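Local coordinates for protein putative Nitroreductase (Anabaena variabilis ATCC 29413, PDB 3EO7) that binds flavin mononucleotide and is probably an oxidoreductase of the nitroreductase family, at residues A[345-358]-A[463-476]. Residues are numbered along the deposited sequence; the frame is centred on the assembly and turned at random.
Sequences LTFDELKALLDFTY and LGQRLNLAAIQLNL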
loop_
_atom_site.group_PDB
_atom_site.type_symbol
_atom_site.label_atom_id
_atom_site.label_comp_id
_atom_site.label_asym_id
_atom_site.label_seq_id
_atom_site.Cartn_x
_atom_site.Cartn_y
_atom_site.Cartn_z
ATOM N N LEU A 345 17.040 -10.688 15.157
ATOM C CA LEU A 345 17.327 -9.297 14.848
ATOM C C LEU A 345 17.929 -8.702 16.114
ATOM O O LEU A 345 17.691 -9.210 17.218
ATOM C CB LEU A 345 16.065 -8.490 14.513
ATOM C CG LEU A 345 15.727 -8.267 13.045
ATOM C CD1 LEU A 345 15.842 -9.515 12.218
ATOM C CD2 LEU A 345 14.351 -7.578 12.955
ATOM N N THR A 346 18.696 -7.632 15.965
ATOM C CA THR A 346 19.114 -6.873 17.123
ATOM C C THR A 346 17.989 -5.891 17.451
ATOM O O THR A 346 17.167 -5.545 16.609
ATOM C CB THR A 346 20.403 -6.083 16.902
ATOM O OG1 THR A 346 20.197 -5.060 15.920
ATOM C CG2 THR A 346 21.563 -7.004 16.499
ATOM N N PHE A 347 17.948 -5.407 18.685
ATOM C CA PHE A 347 16.912 -4.442 19.028
ATOM C C PHE A 347 17.132 -3.156 18.214
ATOM O O PHE A 347 16.162 -2.556 17.741
ATOM C CB PHE A 347 16.880 -4.195 20.529
ATOM C CG PHE A 347 15.771 -3.304 20.990
ATOM C CD1 PHE A 347 14.488 -3.403 20.480
ATOM C CD2 PHE A 347 16.009 -2.364 21.980
ATOM C CE1 PHE A 347 13.481 -2.578 20.928
ATOM C CE2 PHE A 347 14.979 -1.541 22.435
ATOM C CZ PHE A 347 13.721 -1.668 21.908
ATOM N N ASP A 348 18.388 -2.769 18.014
ATOM C CA ASP A 348 18.666 -1.607 17.147
ATOM C C ASP A 348 18.090 -1.767 15.728
ATOM O O ASP A 348 17.612 -0.793 15.129
ATOM C CB ASP A 348 20.161 -1.304 17.068
ATOM C CG ASP A 348 20.679 -0.551 18.293
ATOM O OD1 ASP A 348 19.878 -0.085 19.138
ATOM O OD2 ASP A 348 21.918 -0.425 18.389
ATOM N N GLU A 349 18.155 -2.981 15.180
ATOM C CA GLU A 349 17.591 -3.233 13.858
ATOM C C GLU A 349 16.080 -3.015 13.887
ATOM O O GLU A 349 15.512 -2.370 13.014
ATOM C CB GLU A 349 17.935 -4.644 13.374
ATOM C CG GLU A 349 19.355 -4.754 12.814
ATOM C CD GLU A 349 19.854 -6.182 12.593
ATOM O OE1 GLU A 349 19.307 -7.121 13.228
ATOM O OE2 GLU A 349 20.856 -6.336 11.824
ATOM N N LEU A 350 15.405 -3.596 14.878
ATOM C CA LEU A 350 13.961 -3.426 14.995
ATOM C C LEU A 350 13.629 -1.946 15.154
ATOM O O LEU A 350 12.730 -1.457 14.506
ATOM C CB LEU A 350 13.393 -4.219 16.187
ATOM C CG LEU A 350 11.876 -4.082 16.389
ATOM C CD1 LEU A 350 11.110 -4.597 15.150
ATOM C CD2 LEU A 350 11.466 -4.806 17.679
ATOM N N LYS A 351 14.339 -1.249 16.045
ATOM C CA LYS A 351 14.089 0.188 16.244
ATOM C C LYS A 351 14.261 0.985 14.948
ATOM O O LYS A 351 13.481 1.910 14.680
ATOM C CB LYS A 351 14.966 0.775 17.339
ATOM C CG LYS A 351 14.533 0.374 18.752
ATOM C CD LYS A 351 15.422 0.960 19.853
ATOM C CE LYS A 351 16.810 0.355 19.860
ATOM N NZ LYS A 351 17.617 0.844 21.057
ATOM N N ALA A 352 15.284 0.652 14.165
ATOM C CA ALA A 352 15.554 1.361 12.902
ATOM C C ALA A 352 14.384 1.169 11.918
ATOM O O ALA A 352 13.955 2.139 11.266
ATOM C CB ALA A 352 16.888 0.919 12.301
ATOM N N LEU A 353 13.869 -0.068 11.823
ATOM C CA LEU A 353 12.717 -0.369 10.954
ATOM C C LEU A 353 11.512 0.478 11.350
ATOM O O LEU A 353 10.848 1.081 10.499
ATOM C CB LEU A 353 12.339 -1.851 11.018
ATOM C CG LEU A 353 13.392 -2.857 10.619
ATOM C CD1 LEU A 353 12.828 -4.280 10.761
ATOM C CD2 LEU A 353 13.857 -2.556 9.220
ATOM N N LEU A 354 11.240 0.527 12.662
ATOM C CA LEU A 354 10.099 1.289 13.167
ATOM C C LEU A 354 10.294 2.787 12.936
ATOM O O LEU A 354 9.336 3.518 12.667
ATOM C CB LEU A 354 9.870 0.997 14.646
ATOM C CG LEU A 354 9.470 -0.434 14.996
ATOM C CD1 LEU A 354 9.351 -0.623 16.561
ATOM C CD2 LEU A 354 8.172 -0.806 14.264
ATOM N N ASP A 355 11.521 3.245 13.078
ATOM C CA ASP A 355 11.820 4.664 12.904
ATOM C C ASP A 355 11.537 5.121 11.474
ATOM O O ASP A 355 10.886 6.133 11.264
ATOM C CB ASP A 355 13.287 4.931 13.253
ATOM C CG ASP A 355 13.619 6.411 13.252
ATOM O OD1 ASP A 355 13.101 7.135 14.120
ATOM O OD2 ASP A 355 14.428 6.829 12.380
ATOM N N PHE A 356 12.000 4.347 10.498
ATOM C CA PHE A 356 11.806 4.714 9.104
ATOM C C PHE A 356 10.322 4.637 8.730
ATOM O O PHE A 356 9.827 5.434 7.953
ATOM C CB PHE A 356 12.645 3.874 8.170
ATOM C CG PHE A 356 12.389 4.194 6.725
ATOM C CD1 PHE A 356 12.822 5.409 6.213
ATOM C CD2 PHE A 356 11.733 3.327 5.890
ATOM C CE1 PHE A 356 12.588 5.752 4.883
ATOM C CE2 PHE A 356 11.509 3.661 4.532
ATOM C CZ PHE A 356 11.929 4.886 4.044
ATOM N N THR A 357 9.621 3.656 9.299
ATOM C CA THR A 357 8.237 3.416 8.926
ATOM C C THR A 357 7.296 4.430 9.561
ATOM O O THR A 357 6.431 4.972 8.880
ATOM C CB THR A 357 7.837 1.996 9.335
ATOM O OG1 THR A 357 8.717 1.065 8.681
ATOM C CG2 THR A 357 6.343 1.707 8.988
ATOM N N TYR A 358 7.469 4.659 10.862
ATOM C CA TYR A 358 6.576 5.513 11.655
ATOM C C TYR A 358 7.037 6.905 12.055
ATOM O O TYR A 358 6.225 7.665 12.595
ATOM C CB TYR A 358 6.177 4.769 12.941
ATOM C CG TYR A 358 5.400 3.491 12.695
ATOM C CD1 TYR A 358 4.031 3.509 12.602
ATOM C CD2 TYR A 358 6.046 2.271 12.577
ATOM C CE1 TYR A 358 3.298 2.331 12.406
ATOM C CE2 TYR A 358 5.321 1.089 12.364
ATOM C CZ TYR A 358 3.947 1.139 12.294
ATOM O OH TYR A 358 3.208 -0.005 12.109
ATOM N N LEU A 463 2.472 1.556 4.985
ATOM C CA LEU A 463 3.372 1.266 6.121
ATOM C C LEU A 463 4.219 0.034 5.794
ATOM O O LEU A 463 5.431 0.034 6.013
ATOM C CB LEU A 463 2.562 1.051 7.407
ATOM C CG LEU A 463 1.836 2.262 7.987
ATOM C CD1 LEU A 463 0.965 1.798 9.185
ATOM C CD2 LEU A 463 2.844 3.379 8.412
ATOM N N GLY A 464 3.573 -1.017 5.308
ATOM C CA GLY A 464 4.268 -2.239 4.937
ATOM C C GLY A 464 5.423 -1.992 3.978
ATOM O O GLY A 464 6.503 -2.536 4.132
ATOM N N GLN A 465 5.229 -1.116 2.997
ATOM C CA GLN A 465 6.296 -0.934 2.020
ATOM C C GLN A 465 7.501 -0.256 2.665
ATOM O O GLN A 465 8.636 -0.567 2.333
ATOM C CB GLN A 465 5.817 -0.168 0.796
ATOM C CG GLN A 465 6.845 -0.096 -0.317
ATOM C CD GLN A 465 7.195 -1.445 -0.965
ATOM O OE1 GLN A 465 6.653 -2.479 -0.616
ATOM N NE2 GLN A 465 8.120 -1.419 -1.941
ATOM N N ARG A 466 7.238 0.688 3.579
ATOM C CA ARG A 466 8.332 1.348 4.267
ATOM C C ARG A 466 9.095 0.318 5.095
ATOM O O ARG A 466 10.311 0.331 5.124
ATOM C CB ARG A 466 7.822 2.497 5.128
ATOM C CG ARG A 466 7.216 3.656 4.317
ATOM C CD ARG A 466 6.799 4.822 5.211
ATOM N NE ARG A 466 7.933 5.569 5.773
ATOM C CZ ARG A 466 8.407 6.718 5.285
ATOM N NH1 ARG A 466 7.859 7.247 4.218
ATOM N NH2 ARG A 466 9.426 7.342 5.853
ATOM N N LEU A 467 8.373 -0.587 5.747
ATOM C CA LEU A 467 9.009 -1.643 6.538
ATOM C C LEU A 467 9.822 -2.588 5.645
ATOM O O LEU A 467 10.917 -2.992 6.017
ATOM C CB LEU A 467 7.949 -2.486 7.317
ATOM C CG LEU A 467 7.264 -1.897 8.540
ATOM C CD1 LEU A 467 6.008 -2.705 8.936
ATOM C CD2 LEU A 467 8.293 -1.866 9.706
ATOM N N ASN A 468 9.269 -2.981 4.493
ATOM C CA ASN A 468 9.955 -3.864 3.562
ATOM C C ASN A 468 11.280 -3.234 3.065
ATOM O O ASN A 468 12.315 -3.876 3.066
ATOM C CB ASN A 468 9.079 -4.259 2.350
ATOM C CG ASN A 468 8.140 -5.431 2.640
ATOM O OD1 ASN A 468 8.296 -6.508 2.050
ATOM N ND2 ASN A 468 7.173 -5.236 3.535
ATOM N N LEU A 469 11.215 -1.974 2.656
ATOM C CA LEU A 469 12.388 -1.256 2.145
ATOM C C LEU A 469 13.435 -1.096 3.243
ATOM O O LEU A 469 14.632 -1.376 3.020
ATOM C CB LEU A 469 11.966 0.076 1.541
ATOM C CG LEU A 469 11.192 -0.021 0.212
ATOM C CD1 LEU A 469 10.631 1.367 -0.202
ATOM C CD2 LEU A 469 12.057 -0.656 -0.890
ATOM N N ALA A 470 13.005 -0.713 4.432
ATOM C CA ALA A 470 13.940 -0.598 5.554
ATOM C C ALA A 470 14.632 -1.934 5.855
ATOM O O ALA A 470 15.844 -1.964 6.103
ATOM C CB ALA A 470 13.263 -0.021 6.807
ATOM N N ALA A 471 13.875 -3.021 5.839
ATOM C CA ALA A 471 14.417 -4.345 6.123
ATOM C C ALA A 471 15.493 -4.671 5.116
ATOM O O ALA A 471 16.587 -5.070 5.480
ATOM C CB ALA A 471 13.292 -5.436 6.093
ATOM N N ILE A 472 15.181 -4.519 3.832
ATOM C CA ILE A 472 16.142 -4.813 2.772
ATOM C C ILE A 472 17.384 -3.930 2.868
ATOM O O ILE A 472 18.497 -4.429 2.717
ATOM C CB ILE A 472 15.491 -4.701 1.373
ATOM C CG1 ILE A 472 14.363 -5.743 1.217
ATOM C CG2 ILE A 472 16.590 -4.771 0.256
ATOM C CD1 ILE A 472 14.770 -7.210 1.458
ATOM N N GLN A 473 17.217 -2.638 3.158
ATOM C CA GLN A 473 18.353 -1.747 3.360
ATOM C C GLN A 473 19.291 -2.224 4.457
ATOM O O GLN A 473 20.498 -2.071 4.339
ATOM C CB GLN A 473 17.868 -0.349 3.690
ATOM C CG GLN A 473 18.946 0.695 4.050
ATOM C CD GLN A 473 19.954 0.963 2.954
ATOM O OE1 GLN A 473 19.691 0.731 1.774
ATOM N NE2 GLN A 473 21.128 1.490 3.345
ATOM N N LEU A 474 18.721 -2.802 5.510
ATOM C CA LEU A 474 19.467 -3.350 6.644
ATOM C C LEU A 474 19.904 -4.816 6.474
ATOM O O LEU A 474 20.330 -5.431 7.451
ATOM C CB LEU A 474 18.656 -3.181 7.932
ATOM C CG LEU A 474 18.339 -1.726 8.347
ATOM C CD1 LEU A 474 17.687 -1.711 9.717
ATOM C CD2 LEU A 474 19.560 -0.847 8.349
ATOM N N ASN A 475 19.798 -5.358 5.253
ATOM C CA ASN A 475 20.230 -6.736 4.955
ATOM C C ASN A 475 19.458 -7.772 5.745
ATOM O O ASN A 475 19.984 -8.835 6.111
ATOM C CB ASN A 475 21.724 -6.884 5.228
ATOM C CG ASN A 475 22.556 -5.925 4.406
ATOM O OD1 ASN A 475 23.381 -5.187 4.939
ATOM N ND2 ASN A 475 22.308 -5.898 3.116
ATOM N N LEU A 476 18.195 -7.464 5.971
ATOM C CA LEU A 476 17.283 -8.338 6.685
ATOM C C LEU A 476 16.295 -8.963 5.706
ATOM O O LEU A 476 16.268 -8.622 4.506
ATOM C CB LEU A 476 16.528 -7.546 7.750
ATOM C CG LEU A 476 17.370 -6.813 8.798
ATOM C CD1 LEU A 476 16.399 -6.025 9.718
ATOM C CD2 LEU A 476 18.283 -7.756 9.561
HETATM O O HOH W 1 21.595 -4.751 9.800
#
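Leu-353 lies against Ala-470 and Ala-471, its CD2 only 3.5 Å from Ala-470 CB, where two helices of the FMN-dependent nitroreductase fold cross. Helices 347-358 and 463-473 run roughly antiparallel (138°), and the small alanines are consistent with the axis separation of 8.4 Å. Leu-353 holds CG beside its own backbone N (chi1 -59°), which sends CD2 to the alanines and CD1 to Leu-476 CD1. Leu-474, just past the end of helix 463-473, extends this apolar seam with CD1 against Ala-352 CB; that end closes in a Schellman motif with Asn-475 as C-prime. Leu-476 also packs against Leu-345, and its CD2 touches the carboxylate of Glu-349. That carboxylate pairs with Arg-509, completes a capping box with Thr-346, and through OE2 accepts from a water that also donates to Leu-474 O. Toward the other end Thr-357 crosses Leu-467 at about a right angle, while its OG1 bonds back to Leu-353 O. Here Arg-466 lays its guanidinium over one face of the Phe-356 ring, planes 24° apart, a cation-pi stack; its NH1 meets Glu-197 of helix 181-202. A leucine in place of Arg-466 would probably leave Phe-356 O without its NE and NH2 donors and Glu-197 without its charged mate. Side-on, NE and NH2 both grip Phe-356 O at 2.9 Å, the oxygen lying in the guanidinium plane.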